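Local coordinates for protein induced by osmotic stress (Scheffersomyces stipitis, PDB 5YWN) that probably reduces haloketones and related carbonyl compounds asymmetrically with NADPH, as a short-chain reductase of the dihydroflavonol-4-reductase subfamily, at residues 233-238 against 262-267; 267-272 against 292-297. The protein carries 1 engineered substitution. All blocks are in the same frame, centred on the assembly; numbering follows the deposited sequence.

How the interactions relate
Interaction 1 (233-238 with 262-267) closes along the chain before interaction 2 (267-272 with 292-297) opens, and both include Asn267, which caps the helix 268-278 that follows strand 265-267. Their centres lie about 12 Å apart on the same side of the chain's centre. Interaction 1 is partly buried beside the last strand, 258-261, of the seven-stranded parallel Rossmann sheet, and the Ile236 side chain comes within about 7 Å of the bound NADP. Interaction 2 is a surface contact away from the annotated sites. They touch directly, Phe296 CZ lying 3.5 Å from Phe266 C, so that the two contacts form one continuous patch running outward from the edge strand of the Rossmann sheet.

Interaction 1 of 2, residues 233-238 against 262-267; sequences GTFIDV and SNTRFN
Gly233 and Phe266 form an antiparallel hydrogen-bonded pair: Phe266 N gives to Gly233 O at 3.0 Å, with an N-H...O angle of 163°, and Gly233 N gives to Phe266 O. Thr234 and Arg265 make the adjoining non-hydrogen-bonded pair of this short two-bridge antiparallel ladder. Segments 234-237 and 265-267 run at 108° to each other, and regular pairing ends there; the turn at 263-264 supplies the later bonds, Phe235 N to Thr264 O at 3.2 Å and Asn263 N to Phe235 O at 3.0 Å. Followed outward, the Phe235 side chain puts CB 3.8 Å from Phe266 CE1, presents CD1 to Thr264 O at the ring edge, and brings CE1 within 3.8 Å of Asn263 ND2. Phe266 CG lies between its backbone N and carbonyl carbon (chi1 71°), starting the ring toward Gly233, whose N is 4.0 Å above one face, displaced toward the rim. A CB on Gly233 would face Phe266 CE1 and jam against the preceding carbonyl O. An alanine in place of Phe266 would probably open a gap beside Gly233. Phe196 packs edge-to-face with Phe266, and Phe318 with Phe235. Strand 234-237 pairs in parallel with strand 194-196, while 262-267 links strand 258-261 to helix 268-278.

Interaction 2 of 2, residues 267-272 against 292-297; sequences NGQTLL and HSDDFS
A capping box formed by Asn267 and Thr270 at the N-terminus of helix 268-278 is where segment 292-297 makes its polar contact. Asn267 OD1 accepts from Thr270 N at 3.1 Å, with an N-H...O angle of 157°, and weakly from Gln269 N. In return Asn267 N gives to Thr270 OG1 at 2.9 Å in an almost straight bond of 175°. The loop adds Asp294: its OD2 is 2.9 Å from Thr270 OG1 and can take the hydroxyl proton, although another acceptor is also near. The two side chains cross at about a right angle. Asp294 CB lies 3.7 Å from both Asn267 OD1 and Asn267 ND2, packing against the capping amide.

This is the reciprocal form of helix N-capping, in which the side chains of the first and fourth residues each accept from the other's backbone N-H. Here Thr270 has OG1 anti to its carbonyl carbon and beside its own N, which turns the hydroxyl back to Asn267. A carboxylate near the first turn would probably interact favourably with the helix dipole. Farther along, Phe296 CZ is 3.6 Å from Asn267 N, while Thr270 OG1 lies at the ring edge, nearest CE2. The side-chain amide of Asn267 and the Phe296 ring are turned 68° apart. Gln269 CG brushes Ser293 OG at 4.0 Å; the polar end of Gln269 bonds to Lys290, Asp273 and Val288, and Ser293 OG to Lys290 O.

Interaction 1 of 2, residues 233-238 against 262-267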
loop_
_atom_site.group_PDB
_atom_site.type_symbol
_atom_site.label_atom_id
_atom_site.label_comp_id
_atom_site.label_asym_id
_atom_site.label_seq_id
_atom_site.Cartn_x
_atom_site.Cartn_y
_atom_site.Cartn_z
ATOM N N GLY A 233 10.513 9.620 8.455
ATOM C CA GLY A 233 9.804 8.429 8.839
ATOM C C GLY A 233 10.521 7.133 8.522
ATOM O O GLY A 233 11.692 7.102 8.403
ATOM N N THR A 234 9.752 6.077 8.373
ATOM C CA THR A 234 10.239 4.813 7.923
ATOM C C THR A 234 9.681 4.499 6.533
ATOM O O THR A 234 8.610 4.880 6.204
ATOM C CB THR A 234 9.965 3.704 8.972
ATOM O OG1 THR A 234 10.835 2.631 8.776
ATOM C CG2 THR A 234 8.688 3.180 8.854
ATOM N N PHE A 235 10.449 3.784 5.750
ATOM C CA PHE A 235 10.088 3.424 4.393
ATOM C C PHE A 235 10.008 1.922 4.180
ATOM O O PHE A 235 10.631 1.194 4.848
ATOM C CB PHE A 235 10.999 4.126 3.339
ATOM C CG PHE A 235 11.974 3.220 2.636
ATOM C CD1 PHE A 235 13.033 2.719 3.304
ATOM C CD2 PHE A 235 11.706 2.752 1.415
ATOM C CE1 PHE A 235 13.885 1.848 2.717
ATOM C CE2 PHE A 235 12.544 1.895 0.810
ATOM C CZ PHE A 235 13.642 1.441 1.466
ATOM N N ILE A 236 9.314 1.563 3.135
ATOM C CA ILE A 236 9.375 0.263 2.542
ATOM C C ILE A 236 9.232 0.347 1.032
ATOM O O ILE A 236 8.450 1.081 0.553
ATOM C CB ILE A 236 8.362 -0.706 3.194
ATOM C CG1 ILE A 236 8.508 -2.116 2.666
ATOM C CG2 ILE A 236 6.946 -0.226 3.068
ATOM C CD1 ILE A 236 9.692 -2.879 3.142
ATOM N N ASP A 237 10.027 -0.419 0.330
ATOM C CA ASP A 237 9.975 -0.491 -1.122
ATOM C C ASP A 237 8.712 -1.179 -1.652
ATOM O O ASP A 237 8.278 -2.151 -1.166
ATOM C CB ASP A 237 11.223 -1.096 -1.739
ATOM C CG ASP A 237 11.236 -1.003 -3.228
ATOM O OD1 ASP A 237 10.505 -1.712 -3.874
ATOM O OD2 ASP A 237 11.954 -0.213 -3.740
ATOM N N VAL A 238 8.171 -0.607 -2.683
ATOM C CA VAL A 238 6.918 -1.044 -3.229
ATOM C C VAL A 238 7.001 -2.508 -3.686
ATOM O O VAL A 238 6.088 -3.225 -3.524
ATOM C CB VAL A 238 6.392 -0.096 -4.318
ATOM C CG1 VAL A 238 7.276 -0.116 -5.511
ATOM C CG2 VAL A 238 4.995 -0.469 -4.745
ATOM N N SER A 262 8.078 -2.739 7.184
ATOM C CA SER A 262 8.867 -1.589 7.533
ATOM C C SER A 262 10.374 -1.856 7.447
ATOM O O SER A 262 10.832 -2.831 7.919
ATOM C CB SER A 262 8.497 -1.183 8.957
ATOM O OG SER A 262 9.071 0.004 9.271
ATOM N N ASN A 263 11.110 -0.955 6.841
ATOM C CA ASN A 263 12.506 -1.104 6.692
ATOM C C ASN A 263 13.302 -0.092 7.521
ATOM O O ASN A 263 13.333 -0.208 8.685
ATOM C CB ASN A 263 12.926 -1.143 5.232
ATOM C CG ASN A 263 14.340 -1.696 5.028
ATOM O OD1 ASN A 263 14.969 -2.131 5.929
ATOM N ND2 ASN A 263 14.793 -1.645 3.835
ATOM N N THR A 264 13.906 0.886 6.906
ATOM C CA THR A 264 14.752 1.809 7.639
ATOM C C THR A 264 14.201 3.250 7.702
ATOM O O THR A 264 13.434 3.653 6.904
ATOM C CB THR A 264 16.201 1.802 7.104
ATOM O OG1 THR A 264 16.206 2.136 5.734
ATOM C CG2 THR A 264 16.830 0.465 7.265
ATOM N N ARG A 265 14.645 3.965 8.711
ATOM C CA ARG A 265 14.431 5.366 8.904
ATOM C C ARG A 265 15.198 6.250 7.954
ATOM O O ARG A 265 16.286 5.963 7.615
ATOM C CB ARG A 265 14.747 5.768 10.339
ATOM C CG ARG A 265 13.476 5.921 11.112
ATOM C CD ARG A 265 13.640 6.106 12.570
ATOM N NE ARG A 265 12.692 5.339 13.291
ATOM C CZ ARG A 265 11.433 5.652 13.427
ATOM N NH1 ARG A 265 10.925 6.690 12.875
ATOM N NH2 ARG A 265 10.691 4.887 14.148
ATOM N N PHE A 266 14.556 7.329 7.581
ATOM C CA PHE A 266 15.087 8.347 6.742
ATOM C C PHE A 266 14.554 9.723 7.106
ATOM O O PHE A 266 13.535 9.860 7.699
ATOM C CB PHE A 266 14.719 8.071 5.302
ATOM C CG PHE A 266 13.287 8.274 5.010
ATOM C CD1 PHE A 266 12.377 7.315 5.276
ATOM C CD2 PHE A 266 12.872 9.457 4.524
ATOM C CE1 PHE A 266 11.069 7.501 5.024
ATOM C CE2 PHE A 266 11.560 9.676 4.264
ATOM C CZ PHE A 266 10.663 8.697 4.503
ATOM N N ASN A 267 15.261 10.716 6.620
ATOM C CA ASN A 267 14.786 12.072 6.523
ATOM C C ASN A 267 15.125 12.725 5.197
ATOM O O ASN A 267 15.655 12.117 4.351
ATOM C CB ASN A 267 15.180 12.920 7.728
ATOM C CG ASN A 267 16.663 13.221 7.806
ATOM O OD1 ASN A 267 17.365 13.192 6.852
ATOM N ND2 ASN A 267 17.101 13.533 8.978
#

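Interaction 2 of 2, residues 267-272 against 292-297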
loop_
_atom_site.group_PDB
_atom_site.type_symbol
_atom_site.label_atom_id
_atom_site.label_comp_id
_atom_site.label_asym_id
_atom_site.label_seq_id
_atom_site.Cartn_x
_atom_site.Cartn_y
_atom_site.Cartn_z
ATOM N N ASN A 267 15.261 10.716 6.620
ATOM C CA ASN A 267 14.786 12.072 6.523
ATOM C C ASN A 267 15.125 12.725 5.197
ATOM O O ASN A 267 15.655 12.117 4.351
ATOM C CB ASN A 267 15.180 12.920 7.728
ATOM C CG ASN A 267 16.663 13.221 7.806
ATOM O OD1 ASN A 267 17.365 13.192 6.852
ATOM N ND2 ASN A 267 17.101 13.533 8.978
ATOM N N GLY A 268 14.839 13.999 5.098
ATOM C CA GLY A 268 15.131 14.777 3.933
ATOM C C GLY A 268 16.609 14.814 3.572
ATOM O O GLY A 268 16.937 14.836 2.456
ATOM N N GLN A 269 17.474 14.837 4.560
ATOM C CA GLN A 269 18.895 14.761 4.324
ATOM C C GLN A 269 19.332 13.440 3.717
ATOM O O GLN A 269 20.087 13.434 2.824
ATOM C CB GLN A 269 19.701 15.086 5.560
ATOM C CG GLN A 269 21.149 15.333 5.286
ATOM C CD GLN A 269 21.408 16.571 4.486
ATOM O OE1 GLN A 269 21.101 17.647 4.903
ATOM N NE2 GLN A 269 21.945 16.399 3.332
ATOM N N THR A 270 18.768 12.353 4.202
ATOM C CA THR A 270 19.032 11.040 3.688
ATOM C C THR A 270 18.664 10.990 2.194
ATOM O O THR A 270 19.424 10.536 1.401
ATOM C CB THR A 270 18.172 9.964 4.396
ATOM O OG1 THR A 270 18.033 10.256 5.763
ATOM C CG2 THR A 270 18.812 8.628 4.252
ATOM N N LEU A 271 17.511 11.533 1.862
ATOM C CA LEU A 271 17.024 11.601 0.526
ATOM C C LEU A 271 17.909 12.436 -0.415
ATOM O O LEU A 271 18.289 11.983 -1.440
ATOM C CB LEU A 271 15.626 12.174 0.554
ATOM C CG LEU A 271 14.984 12.518 -0.753
ATOM C CD1 LEU A 271 14.962 11.382 -1.744
ATOM C CD2 LEU A 271 13.646 13.208 -0.640
ATOM N N LEU A 272 18.263 13.615 0.016
ATOM C CA LEU A 272 19.134 14.498 -0.713
ATOM C C LEU A 272 20.513 13.874 -0.956
ATOM O O LEU A 272 21.038 13.956 -2.008
ATOM C CB LEU A 272 19.306 15.764 0.074
ATOM C CG LEU A 272 18.431 16.955 -0.233
ATOM C CD1 LEU A 272 18.799 18.159 0.589
ATOM C CD2 LEU A 272 18.452 17.282 -1.697
ATOM N N HIS A 292 25.074 13.718 5.497
ATOM C CA HIS A 292 25.291 12.689 6.499
ATOM C C HIS A 292 25.203 13.155 7.934
ATOM O O HIS A 292 25.779 12.595 8.774
ATOM C CB HIS A 292 26.556 11.893 6.192
ATOM C CG HIS A 292 26.611 11.450 4.773
ATOM N ND1 HIS A 292 25.678 10.612 4.230
ATOM C CD2 HIS A 292 27.412 11.818 3.760
ATOM C CE1 HIS A 292 25.931 10.446 2.957
ATOM N NE2 HIS A 292 26.997 11.144 2.654
ATOM N N SER A 293 24.439 14.205 8.161
ATOM C CA SER A 293 24.086 14.676 9.485
ATOM C C SER A 293 22.897 13.943 10.063
ATOM O O SER A 293 22.565 14.176 11.157
ATOM C CB SER A 293 23.749 16.165 9.500
ATOM O OG SER A 293 22.603 16.435 8.797
ATOM N N ASP A 294 22.236 13.132 9.274
ATOM C CA ASP A 294 21.150 12.325 9.757
ATOM C C ASP A 294 21.687 11.249 10.678
ATOM O O ASP A 294 22.625 10.592 10.351
ATOM C CB ASP A 294 20.331 11.752 8.613
ATOM C CG ASP A 294 21.179 11.130 7.503
ATOM O OD1 ASP A 294 22.289 11.591 7.286
ATOM O OD2 ASP A 294 20.710 10.237 6.829
ATOM N N ASP A 295 21.135 11.136 11.862
ATOM C CA ASP A 295 21.525 10.120 12.800
ATOM C C ASP A 295 20.312 9.449 13.411
ATOM O O ASP A 295 19.617 10.061 14.134
ATOM C CB ASP A 295 22.402 10.769 13.865
ATOM C CG ASP A 295 22.741 9.869 15.007
ATOM O OD1 ASP A 295 22.334 8.745 15.061
ATOM O OD2 ASP A 295 23.414 10.308 15.884
ATOM N N PHE A 296 20.100 8.192 13.123
ATOM C CA PHE A 296 18.968 7.442 13.653
ATOM C C PHE A 296 19.258 6.414 14.739
ATOM O O PHE A 296 18.442 5.601 15.038
ATOM C CB PHE A 296 18.116 6.828 12.541
ATOM C CG PHE A 296 17.743 7.781 11.489
ATOM C CD1 PHE A 296 16.854 8.772 11.735
ATOM C CD2 PHE A 296 18.290 7.694 10.258
ATOM C CE1 PHE A 296 16.510 9.658 10.773
ATOM C CE2 PHE A 296 17.954 8.567 9.296
ATOM C CZ PHE A 296 17.075 9.561 9.558
ATOM N N SER A 297 20.434 6.478 15.300
ATOM C CA SER A 297 20.894 5.501 16.257
ATOM C C SER A 297 20.132 5.455 17.582
ATOM O O SER A 297 20.165 4.499 18.241
ATOM C CB SER A 297 22.401 5.547 16.454
ATOM O OG SER A 297 22.819 6.718 16.996
#